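Local coordinates for protein beta-galactoside alpha-2,6-sialyltransferase (Photobacterium sp., PDB 2Z4T) that transfers sialic acid from a CMP-activated donor to galactosides such as lactose, forming an alpha-2,6 linkage, with a GT-B fold joined to an immunoglobulin-like domain, at residues 379-384 with 501-506. Numbering follows the deposited sequence.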
ATOM      1  N   ILE A 379     -19.529 -20.074  10.074  1.00 38.29           N
ATOM      2  CA  ILE A 379     -19.829 -20.633  11.379  1.00 37.23           C
ATOM      3  C   ILE A 379     -19.688 -22.159  11.306  1.00 37.80           C
ATOM      4  O   ILE A 379     -19.082 -22.794  12.179  1.00 37.69           O
ATOM      5  CB  ILE A 379     -21.229 -20.220  11.849  1.00 37.36           C
ATOM      6  CG1 ILE A 379     -21.204 -18.748  12.309  1.00 36.74           C
ATOM      7  CG2 ILE A 379     -21.727 -21.149  12.984  1.00 36.80           C
ATOM      8  CD1 ILE A 379     -22.581 -18.134  12.623  1.00 36.39           C
ATOM      9  N   ASN A 380     -20.200 -22.745  10.232  1.00 37.48           N
ATOM     10  CA  ASN A 380     -20.067 -24.164  10.074  1.00 37.22           C
ATOM     11  C   ASN A 380     -18.608 -24.602   9.882  1.00 37.23           C
ATOM     12  O   ASN A 380     -18.210 -25.680  10.363  1.00 37.75           O
ATOM     13  CB  ASN A 380     -20.962 -24.689   8.954  1.00 36.89           C
ATOM     14  CG  ASN A 380     -21.055 -26.197   8.966  1.00 35.92           C
ATOM     15  OD1 ASN A 380     -21.462 -26.781   9.958  1.00 35.78           O
ATOM     16  ND2 ASN A 380     -20.653 -26.833   7.883  1.00 34.96           N
ATOM     17  N   VAL A 381     -17.813 -23.781   9.200  1.00 36.74           N
ATOM     18  CA  VAL A 381     -16.398 -24.102   9.019  1.00 36.61           C
ATOM     19  C   VAL A 381     -15.649 -24.020  10.351  1.00 37.34           C
ATOM     20  O   VAL A 381     -14.889 -24.936  10.682  1.00 37.73           O
ATOM     21  CB  VAL A 381     -15.720 -23.257   7.938  1.00 36.41           C
ATOM     22  CG1 VAL A 381     -14.227 -23.571   7.856  1.00 35.19           C
ATOM     23  CG2 VAL A 381     -16.392 -23.509   6.608  1.00 34.96           C
ATOM     24  N   ILE A 382     -15.881 -22.951  11.122  1.00 37.72           N
ATOM     25  CA  ILE A 382     -15.300 -22.840  12.467  1.00 37.71           C
ATOM     26  C   ILE A 382     -15.670 -24.092  13.284  1.00 38.17           C
ATOM     27  O   ILE A 382     -14.818 -24.692  13.944  1.00 38.62           O
ATOM     28  CB  ILE A 382     -15.731 -21.527  13.183  1.00 37.79           C
ATOM     29  CG1 ILE A 382     -15.147 -20.309  12.453  1.00 37.58           C
ATOM     30  CG2 ILE A 382     -15.287 -21.502  14.652  1.00 36.37           C
ATOM     31  CD1 ILE A 382     -15.842 -19.034  12.736  1.00 34.02           C
ATOM     32  N   ASN A 383     -16.932 -24.501  13.204  1.00 38.46           N
ATOM     33  CA  ASN A 383     -17.411 -25.656  13.963  1.00 38.82           C
ATOM     34  C   ASN A 383     -16.705 -26.938  13.609  1.00 38.72           C
ATOM     35  O   ASN A 383     -16.374 -27.732  14.484  1.00 38.52           O
ATOM     36  CB  ASN A 383     -18.923 -25.812  13.840  1.00 38.74           C
ATOM     37  CG  ASN A 383     -19.661 -24.767  14.639  1.00 39.13           C
ATOM     38  OD1 ASN A 383     -19.074 -24.135  15.519  1.00 39.50           O
ATOM     39  ND2 ASN A 383     -20.942 -24.563  14.331  1.00 39.46           N
ATOM     40  N   ASN A 384     -16.431 -27.111  12.324  1.00 38.73           N
ATOM     41  CA  ASN A 384     -15.682 -28.270  11.873  1.00 38.36           C
ATOM     42  C   ASN A 384     -14.296 -28.365  12.518  1.00 38.04           C
ATOM     43  O   ASN A 384     -13.853 -29.454  12.900  1.00 38.20           O
ATOM     44  CB  ASN A 384     -15.608 -28.243  10.356  1.00 38.34           C
ATOM     45  CG  ASN A 384     -16.731 -29.034   9.727  1.00 38.79           C
ATOM     46  OD1 ASN A 384     -16.640 -30.261   9.657  1.00 38.43           O
ATOM     47  ND2 ASN A 384     -17.811 -28.349   9.288  1.00 35.82           N
ATOM     48  N   ALA A 501     -19.377 -27.292   1.053  0.50 33.29           N
ATOM     49  CA  ALA A 501     -20.660 -27.997   0.925  0.50 32.87           C
ATOM     50  C   ALA A 501     -20.949 -29.533   0.824  0.50 32.21           C
ATOM     51  O   ALA A 501     -22.129 -29.863   1.013  0.50 31.61           O
ATOM     52  CB  ALA A 501     -21.570 -27.221  -0.076  0.50 32.13           C
ATOM     53  N   ASP A 502     -20.041 -30.503   0.604  0.50 32.21           N
ATOM     54  CA  ASP A 502     -18.611 -30.713   0.982  0.50 32.13           C
ATOM     55  C   ASP A 502     -18.253 -30.954   2.451  0.50 32.61           C
ATOM     56  O   ASP A 502     -17.645 -31.981   2.766  0.50 32.93           O
ATOM     57  CB  ASP A 502     -17.571 -29.874   0.233  0.50 32.26           C
ATOM     58  CG  ASP A 502     -16.188 -30.585   0.122  0.50 31.39           C
ATOM     59  OD1 ASP A 502     -15.461 -30.369  -0.867  0.50 26.95           O
ATOM     60  OD2 ASP A 502     -15.817 -31.366   1.022  0.50 32.27           O
ATOM     61  N   LEU A 503     -18.620 -30.054   3.357  1.00 33.00           N
ATOM     62  CA  LEU A 503     -18.217 -30.276   4.737  1.00 32.40           C
ATOM     63  C   LEU A 503     -19.402 -30.824   5.522  1.00 32.38           C
ATOM     64  O   LEU A 503     -20.551 -30.551   5.163  1.00 32.60           O
ATOM     65  CB  LEU A 503     -17.738 -28.985   5.390  1.00 32.08           C
ATOM     66  CG  LEU A 503     -16.468 -28.324   4.874  1.00 31.62           C
ATOM     67  CD1 LEU A 503     -16.328 -26.966   5.557  1.00 29.37           C
ATOM     68  CD2 LEU A 503     -15.222 -29.200   5.076  1.00 30.04           C
ATOM     69  N   PRO A 504     -19.130 -31.582   6.604  1.00 31.91           N
ATOM     70  CA  PRO A 504     -20.202 -32.077   7.455  1.00 31.82           C
ATOM     71  C   PRO A 504     -20.935 -30.920   8.081  1.00 32.05           C
ATOM     72  O   PRO A 504     -20.332 -29.883   8.329  1.00 32.18           O
ATOM     73  CB  PRO A 504     -19.471 -32.846   8.560  1.00 32.11           C
ATOM     74  CG  PRO A 504     -18.040 -32.914   8.173  1.00 31.76           C
ATOM     75  CD  PRO A 504     -17.786 -31.986   7.061  1.00 31.74           C
ATOM     76  N   ASN A 505     -22.222 -31.095   8.331  1.00 32.53           N
ATOM     77  CA  ASN A 505     -23.011 -30.084   8.997  1.00 33.58           C
ATOM     78  C   ASN A 505     -22.931 -30.200  10.542  1.00 34.66           C
ATOM     79  O   ASN A 505     -23.487 -31.133  11.158  1.00 34.98           O
ATOM     80  CB  ASN A 505     -24.458 -30.141   8.503  1.00 33.16           C
ATOM     81  CG  ASN A 505     -25.299 -28.980   9.013  1.00 35.05           C
ATOM     82  OD1 ASN A 505     -24.818 -28.125   9.767  1.00 38.04           O
ATOM     83  ND2 ASN A 505     -26.567 -28.950   8.615  1.00 34.62           N
ATOM     84  N   CYS A 506     -22.259 -29.234  11.160  1.00 35.04           N
ATOM     85  CA  CYS A 506     -22.046 -29.259  12.583  1.00 35.97           C
ATOM     86  C   CYS A 506     -23.051 -28.418  13.357  1.00 36.74           C
ATOM     87  O   CYS A 506     -22.864 -28.190  14.548  1.00 36.99           O
ATOM     88  CB  CYS A 506     -20.638 -28.800  12.898  1.00 35.18           C
ATOM     89  SG  CYS A 506     -19.378 -29.787  12.089  1.00 38.18           S
TER
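Asn380 and Asn384, one turn apart on helix 371-386, hold the irregular tail 501-506 against the nucleotide-binding half of this GT-B fold, a worked example of side-chain amides tying down a chain without secondary structure. CG of Asn380 stands anti to its backbone N (chi1 -168°), and the amide it carries meets the tail with both its oxygen and its nitrogen. Asn380 OD1 accepts from Cys506 N at 2.8 Å, with the donor in the carbonyl plane, while Asn380 ND2 donates to Pro504 O at 3.1 Å. That carbonyl is gripped twice, since Asn384 ND2 also donates to it, almost straight (171°), with Pro504 O close to the plane of the Asn384 amide. The other N-H of Asn384 ND2 turns back to Asn380 O, approaching from above its carbonyl plane, whereas the helical N-H of Asn384 arrives from the opposite face. Asn384 OD1, bonded to Ser390, lies against CG and CD of the Pro504 ring, both at 3.3 Å. On the apolar flank, Leu503 CD1 meets Val381 CG2 at 3.6 Å, both side chains also touching Val464 of strand 460-465. Cys506, tied by a disulfide to Cys511, packs its CB against Asn383 CB, and its SG lies 3.5 Å from Asn384 ND2.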